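Local coordinates for vacuolar aminopeptidase 1 (Saccharomyces cerevisiae, PDB 5JGF) that removes N-terminal amino acids, preferably neutral or hydrophobic ones, from peptides as a zinc-dependent vacuolar dodecamer and serves as major cargo of the cytoplasm-to-vacuole targeting pathway, at the interface of chains A and B and the interface of chains A and C. Sequence-based numbering; all coordinates share one arbitrary frame. Chains: chain A/B/C, Vacuolar aminopeptidase 1.

Contact 1: the interface of chains A and B. Residues chain A 126, 436, 439, 441; chain B 129, 162, 165.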
loop_
_atom_site.group_PDB
_atom_site.type_symbol
_atom_site.label_atom_id
_atom_site.label_comp_id
_atom_site.label_asym_id
_atom_site.label_seq_id
_atom_site.Cartn_x
_atom_site.Cartn_y
_atom_site.Cartn_z
ATOM N N LEU A 126 4.984 10.106 -29.578
ATOM C CA LEU A 126 5.829 10.525 -30.691
ATOM C C LEU A 126 4.968 10.827 -31.926
ATOM O O LEU A 126 5.396 11.542 -32.837
ATOM C CB LEU A 126 6.855 9.431 -31.021
ATOM C CG LEU A 126 7.851 9.140 -29.898
ATOM C CD1 LEU A 126 8.782 8.014 -30.314
ATOM C CD2 LEU A 126 8.654 10.393 -29.583
ATOM N N SER A 436 16.595 5.702 -32.334
ATOM C CA SER A 436 15.150 5.866 -32.228
ATOM C C SER A 436 14.298 4.939 -33.085
ATOM O O SER A 436 13.323 5.378 -33.699
ATOM C CB SER A 436 14.799 7.318 -32.557
ATOM O OG SER A 436 15.687 8.205 -31.898
ATOM N N SER A 439 10.301 5.134 -33.821
ATOM C CA SER A 439 9.804 6.481 -33.593
ATOM C C SER A 439 9.127 6.858 -34.909
ATOM O O SER A 439 9.234 6.124 -35.893
ATOM C CB SER A 439 10.952 7.456 -33.346
ATOM O OG SER A 439 10.488 8.791 -33.475
ATOM N N ARG A 441 9.982 9.463 -36.454
ATOM C CA ARG A 441 11.096 10.058 -37.192
ATOM C C ARG A 441 12.396 9.620 -36.528
ATOM O O ARG A 441 12.722 10.058 -35.420
ATOM C CB ARG A 441 10.990 11.590 -37.203
ATOM C CG ARG A 441 11.978 12.281 -38.159
ATOM C CD ARG A 441 11.710 13.784 -38.229
ATOM N NE ARG A 441 12.608 14.512 -39.131
ATOM C CZ ARG A 441 12.532 14.495 -40.460
ATOM N NH1 ARG A 441 13.392 15.198 -41.183
ATOM N NH2 ARG A 441 11.598 13.777 -41.072
ATOM N N ASP B 129 12.987 13.498 -31.014
ATOM C CA ASP B 129 12.965 13.183 -32.433
ATOM C C ASP B 129 12.415 14.294 -33.318
ATOM O O ASP B 129 11.647 14.048 -34.249
ATOM C CB ASP B 129 12.178 11.887 -32.636
ATOM C CG ASP B 129 12.741 10.741 -31.808
ATOM O OD1 ASP B 129 13.906 10.853 -31.367
ATOM O OD2 ASP B 129 12.036 9.733 -31.600
ATOM N N ARG B 162 19.427 16.951 -32.400
ATOM C CA ARG B 162 18.195 16.203 -32.242
ATOM C C ARG B 162 18.301 15.423 -30.932
ATOM O O ARG B 162 19.364 14.893 -30.604
ATOM C CB ARG B 162 18.036 15.268 -33.455
ATOM C CG ARG B 162 16.961 14.193 -33.355
ATOM C CD ARG B 162 16.989 13.351 -34.632
ATOM N NE ARG B 162 15.996 12.281 -34.639
ATOM C CZ ARG B 162 16.062 11.201 -33.870
ATOM N NH1 ARG B 162 17.081 11.039 -33.035
ATOM N NH2 ARG B 162 15.097 10.296 -33.914
ATOM N N SER B 165 15.021 9.643 -28.963
ATOM C CA SER B 165 14.210 8.805 -28.093
ATOM C C SER B 165 14.892 7.444 -28.080
ATOM O O SER B 165 15.587 7.087 -29.033
ATOM C CB SER B 165 12.799 8.642 -28.662
ATOM O OG SER B 165 12.831 7.956 -29.909
HETATM O O HOH W 1 17.849 5.554 -29.708
#
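The loop of chain A that joins strands 433-434 and 442-445, with the 3-10 helix 125-127 beside it, receives loop residues B:Asp129, B:Arg162 and B:Ser165 across a two-fold interface between subunits of this dodecameric M18 family aminopeptidase. The B:Asp129 carboxylate lies between two serines of chain A. A:Ser439 OG donates to B:Asp129 OD2 at 2.6 Å, approaching on the anti side and 33° out of the carboxylate plane, while the hydroxyl of B:Ser165 takes the syn lone pair of the same oxygen. A:Ser436 OG, 3.2 Å from B:Asp129 OD1, and the backbone N of B:Ser165 reach that oxygen from opposite faces. A:Ser436 OG, beside its backbone N (chi1 -45°), shares its one hydrogen between B:Asp129 OD1 and B:Ser165 O (3.1 Å), to which A:Ser436 N is linked through a water. A salt bridge within chain B, from B:Arg162 NH2 to B:Asp129 OD1 (2.9 Å), fixes the guanidinium beside the acid. B:Arg162 NH2 donates to A:Arg441 O, on a lone pair of that carbonyl, at 2.8 Å. A:Ser436 OG, 3.0 Å from B:Arg162 NH2, also accepts in the guanidinium plane. An alanine in place of B:Asp129 would probably leave both chain A serine hydroxyls without this acceptor and B:Arg162 without its anionic mate, free to leave A:Arg441 O.

Contact 2: the interface of chains A and B. Residues chain A 131, 159, 161-162; chain B 244, 247, 257, 441.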
loop_
_atom_site.group_PDB
_atom_site.type_symbol
_atom_site.label_atom_id
_atom_site.label_comp_id
_atom_site.label_asym_id
_atom_site.label_seq_id
_atom_site.Cartn_x
_atom_site.Cartn_y
_atom_site.Cartn_z
ATOM N N ASP A 131 2.640 16.270 -38.679
ATOM C CA ASP A 131 1.856 16.506 -39.895
ATOM C C ASP A 131 1.668 15.157 -40.588
ATOM O O ASP A 131 2.636 14.568 -41.072
ATOM C CB ASP A 131 2.605 17.459 -40.837
ATOM C CG ASP A 131 2.738 18.878 -40.281
ATOM O OD1 ASP A 131 2.423 19.118 -39.092
ATOM O OD2 ASP A 131 3.175 19.762 -41.051
ATOM N N PRO A 159 -0.685 17.579 -45.487
ATOM C CA PRO A 159 -0.922 16.755 -44.300
ATOM C C PRO A 159 -2.417 16.917 -44.019
ATOM O O PRO A 159 -2.856 17.962 -43.527
ATOM C CB PRO A 159 -0.030 17.403 -43.248
ATOM C CG PRO A 159 -0.072 18.853 -43.618
ATOM C CD PRO A 159 -0.015 18.846 -45.136
ATOM N N CYS A 161 -4.277 15.376 -41.845
ATOM C CA CYS A 161 -4.698 15.307 -40.457
ATOM C C CYS A 161 -3.545 15.435 -39.481
ATOM O O CYS A 161 -2.375 15.489 -39.871
ATOM C CB CYS A 161 -5.471 14.017 -40.195
ATOM S SG CYS A 161 -4.494 12.551 -40.384
ATOM N N ARG A 162 -3.896 15.488 -38.202
ATOM C CA ARG A 162 -2.922 15.651 -37.136
ATOM C C ARG A 162 -3.608 15.208 -35.845
ATOM O O ARG A 162 -4.798 15.448 -35.666
ATOM C CB ARG A 162 -2.524 17.133 -37.075
ATOM C CG ARG A 162 -1.659 17.572 -35.903
ATOM C CD ARG A 162 -1.279 19.054 -36.067
ATOM N NE ARG A 162 -0.551 19.600 -34.921
ATOM C CZ ARG A 162 -1.104 19.849 -33.737
ATOM N NH1 ARG A 162 -2.393 19.602 -33.540
ATOM N NH2 ARG A 162 -0.371 20.339 -32.747
ATOM N N GLN B 244 11.168 22.706 -38.670
ATOM C CA GLN B 244 10.148 22.303 -39.633
ATOM C C GLN B 244 9.246 23.491 -39.941
ATOM O O GLN B 244 8.563 24.015 -39.058
ATOM C CB GLN B 244 9.308 21.136 -39.102
ATOM C CG GLN B 244 8.194 20.728 -40.066
ATOM C CD GLN B 244 7.377 19.549 -39.574
ATOM O OE1 GLN B 244 7.219 19.351 -38.373
ATOM N NE2 GLN B 244 6.829 18.773 -40.509
ATOM N N THR B 247 2.873 24.719 -42.079
ATOM C CA THR B 247 2.131 24.256 -43.243
ATOM C C THR B 247 0.626 24.393 -43.069
ATOM O O THR B 247 0.110 24.311 -41.955
ATOM C CB THR B 247 2.393 22.762 -43.517
ATOM O OG1 THR B 247 3.800 22.500 -43.486
ATOM C CG2 THR B 247 1.841 22.373 -44.879
ATOM N N PHE B 257 -0.488 24.521 -39.347
ATOM C CA PHE B 257 0.386 23.843 -38.388
ATOM C C PHE B 257 1.713 24.581 -38.362
ATOM O O PHE B 257 2.327 24.807 -39.406
ATOM C CB PHE B 257 0.635 22.382 -38.795
ATOM C CG PHE B 257 -0.623 21.591 -39.057
ATOM C CD1 PHE B 257 -1.781 21.827 -38.322
ATOM C CD2 PHE B 257 -0.638 20.589 -40.024
ATOM C CE1 PHE B 257 -2.937 21.078 -38.546
ATOM C CE2 PHE B 257 -1.791 19.830 -40.256
ATOM C CZ PHE B 257 -2.941 20.075 -39.516
ATOM N N ARG B 441 5.082 21.893 -31.864
ATOM C CA ARG B 441 4.396 22.214 -33.123
ATOM C C ARG B 441 2.889 22.232 -32.871
ATOM O O ARG B 441 2.266 21.186 -32.669
ATOM C CB ARG B 441 4.743 21.190 -34.210
ATOM C CG ARG B 441 4.319 21.609 -35.626
ATOM C CD ARG B 441 4.811 20.595 -36.660
ATOM N NE ARG B 441 4.407 20.911 -38.032
ATOM C CZ ARG B 441 4.971 21.845 -38.798
ATOM N NH1 ARG B 441 5.974 22.583 -38.339
ATOM N NH2 ARG B 441 4.548 22.020 -40.044
HETATM O O HOH W 2 4.449 19.426 -43.350
HETATM O O HOH W 3 5.354 16.276 -39.614
#
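A:Asp131 and B:Arg441 cross at about a right angle, and the arginine grips the acid side-on. B:Arg441 NE donates to A:Asp131 OD1 at 2.9 Å, lying above the carboxylate plane. B:Arg441 NH2 reaches A:Asp131 OD2 at 2.8 Å, on the syn side but out of the plane. The two flat groups are turned 49° from each other, so the salt bridge is twisted rather than coplanar. With CG of B:Arg441 anti to the backbone N (chi1 -168°) and the chain extended, the guanidinium stands well away from the carbonyl, which accepts from A:Arg162. There NH2 of A:Arg162 donates to B:Arg441 O at 2.8 Å, in the guanidinium plane and on a carbonyl lone pair. On its way, A:Arg162 lays CD over one face of the B:Phe257 ring, 3.7 Å from the centroid. The ring, in strand 255-258, and the arginine chain run antiparallel, ring and guanidinium planes 27° apart. A:Pro159 CG touches the rim at B:Phe257 CE2 (3.9 Å). A:Asp131 OD1 lies 3.5 Å from B:Phe257 CD2. Waters complete the polar side: one joins A:Asp131 OD2 to B:Thr247 OG1, another links A:Asp131 N to B:Gln244 NE2. B:Gln244 OE1 also sits over one face of the B:Arg441 guanidinium, probably favouring its positive charge. By pairing an intermolecular salt bridge with an aromatic platform, the site holds two subunits of the M18 aminopeptidase dodecamer together across their two-fold.

Contact 3: the interface of chains A and C. Residues chain A 375-376, 404, 407; chain C 98, 100, 117-118.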
loop_
_atom_site.group_PDB
_atom_site.type_symbol
_atom_site.label_atom_id
_atom_site.label_comp_id
_atom_site.label_asym_id
_atom_site.label_seq_id
_atom_site.Cartn_x
_atom_site.Cartn_y
_atom_site.Cartn_z
ATOM N N PRO A 375 22.326 -15.024 -27.978
ATOM C CA PRO A 375 22.455 -16.441 -27.625
ATOM C C PRO A 375 21.152 -17.159 -27.274
ATOM O O PRO A 375 21.159 -18.365 -27.023
ATOM C CB PRO A 375 23.416 -16.399 -26.447
ATOM C CG PRO A 375 22.945 -15.166 -25.718
ATOM C CD PRO A 375 22.746 -14.163 -26.854
ATOM N N ASN A 376 20.039 -16.433 -27.260
ATOM C CA ASN A 376 18.768 -17.050 -26.908
ATOM C C ASN A 376 17.727 -17.137 -28.017
ATOM O O ASN A 376 16.526 -17.106 -27.755
ATOM C CB ASN A 376 18.184 -16.353 -25.680
ATOM C CG ASN A 376 18.933 -16.708 -24.410
ATOM O OD1 ASN A 376 18.804 -17.821 -23.888
ATOM N ND2 ASN A 376 19.743 -15.776 -23.920
ATOM N N GLN A 404 24.524 -6.652 -29.318
ATOM C CA GLN A 404 23.961 -7.711 -28.497
ATOM C C GLN A 404 23.421 -7.013 -27.257
ATOM O O GLN A 404 23.989 -6.016 -26.798
ATOM C CB GLN A 404 25.012 -8.760 -28.093
ATOM C CG GLN A 404 24.411 -9.888 -27.239
ATOM C CD GLN A 404 25.303 -11.112 -27.145
ATOM O OE1 GLN A 404 25.869 -11.561 -28.144
ATOM N NE2 GLN A 404 25.417 -11.673 -25.946
ATOM N N ASN A 407 22.723 -8.709 -20.523
ATOM C CA ASN A 407 22.036 -9.866 -19.953
ATOM C C ASN A 407 20.761 -9.512 -19.198
ATOM O O ASN A 407 19.856 -10.346 -19.107
ATOM C CB ASN A 407 22.967 -10.645 -19.019
ATOM C CG ASN A 407 24.182 -11.210 -19.727
ATOM O OD1 ASN A 407 24.268 -11.225 -20.961
ATOM N ND2 ASN A 407 25.132 -11.699 -18.933
ATOM N N LYS C 98 27.308 -18.832 -22.201
ATOM C CA LYS C 98 28.092 -18.571 -23.407
ATOM C C LYS C 98 29.001 -17.356 -23.279
ATOM O O LYS C 98 28.591 -16.326 -22.756
ATOM C CB LYS C 98 27.150 -18.324 -24.591
ATOM C CG LYS C 98 26.285 -19.504 -25.004
ATOM C CD LYS C 98 27.112 -20.529 -25.747
ATOM C CE LYS C 98 26.249 -21.613 -26.367
ATOM N NZ LYS C 98 27.096 -22.568 -27.134
ATOM N N LYS C 100 30.549 -14.054 -24.439
ATOM C CA LYS C 100 29.986 -13.078 -25.361
ATOM C C LYS C 100 30.896 -12.924 -26.582
ATOM O O LYS C 100 32.053 -13.347 -26.554
ATOM C CB LYS C 100 29.804 -11.731 -24.652
ATOM C CG LYS C 100 28.524 -11.658 -23.826
ATOM C CD LYS C 100 28.480 -10.422 -22.943
ATOM C CE LYS C 100 27.132 -10.313 -22.239
ATOM N NZ LYS C 100 27.299 -9.803 -20.848
ATOM N N ALA C 117 26.996 -14.608 -21.311
ATOM C CA ALA C 117 25.548 -14.477 -21.422
ATOM C C ALA C 117 24.917 -15.829 -21.134
ATOM O O ALA C 117 25.511 -16.873 -21.396
ATOM C CB ALA C 117 25.166 -14.011 -22.822
ATOM N N PRO C 118 23.693 -15.832 -20.588
ATOM C CA PRO C 118 23.045 -17.109 -20.292
ATOM C C PRO C 118 22.397 -17.745 -21.519
ATOM O O PRO C 118 21.862 -17.048 -22.380
ATOM C CB PRO C 118 22.007 -16.722 -19.244
ATOM C CG PRO C 118 21.549 -15.374 -19.748
ATOM C CD PRO C 118 22.851 -14.694 -20.167
#
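Loop residues A:Pro375, A:Asn376, A:Gln404 and A:Asn407 of one M18 aminopeptidase subunit meet strands 96-99 and 116-119 of chain C, together with C:Lys100 just beyond the first strand, at an interface without exact two-fold symmetry. The close-packed part surrounds C:Ala117 and C:Pro118. From one side A:Pro375 brings the CG of its ring to 3.8 Å from C:Ala117 CB. The amide of A:Asn407 approaches from another, its CG 3.8 Å from C:Pro118 CD and its carbonyl OD1 3.5 Å from C:Ala117 CB. At the end of this patch, A:Asn376 ND2 donates to the backbone carbonyl C:Pro118 O at 2.9 Å. The bond is bent, 143° at the hydrogen. With CG beside the backbone N (chi1 -73°), the amide of A:Asn376 points to this carbonyl.

The lysine side is looser, and C:Lys100 has only 8 Å² of its surface hidden by chain A. It meets A:Asn407 from the opposite direction in one close approach, C:Lys100 CE lying 3.3 Å from A:Asn407 OD1. A:Gln404 NE2 comes within 3.8 Å of C:Lys100 CG, whereas C:Lys98 approaches A:Pro375 no nearer than 4.5 Å, between the lysine CG and the proline CB.

Contacts 1 and 2 belong to the same two-fold A-B interface, the centres of their C-alpha atoms about 16 Å apart. They share residues 162 and 441 with the chains exchanged: the arginine-to-carbonyl bond seen in one recurs as its symmetry twin in the other, so each subunit contributes both roles and the two patches are neighbouring parts of one interface. Contact 3, measured between the same C-alpha centres, lies about 28 Å from contact 1 and 44 Å from contact 2, uses different residues, and joins chain A to a third subunit. Chain A thus binds partners through two distinct surfaces, consistent with the tetrahedral dodecamer.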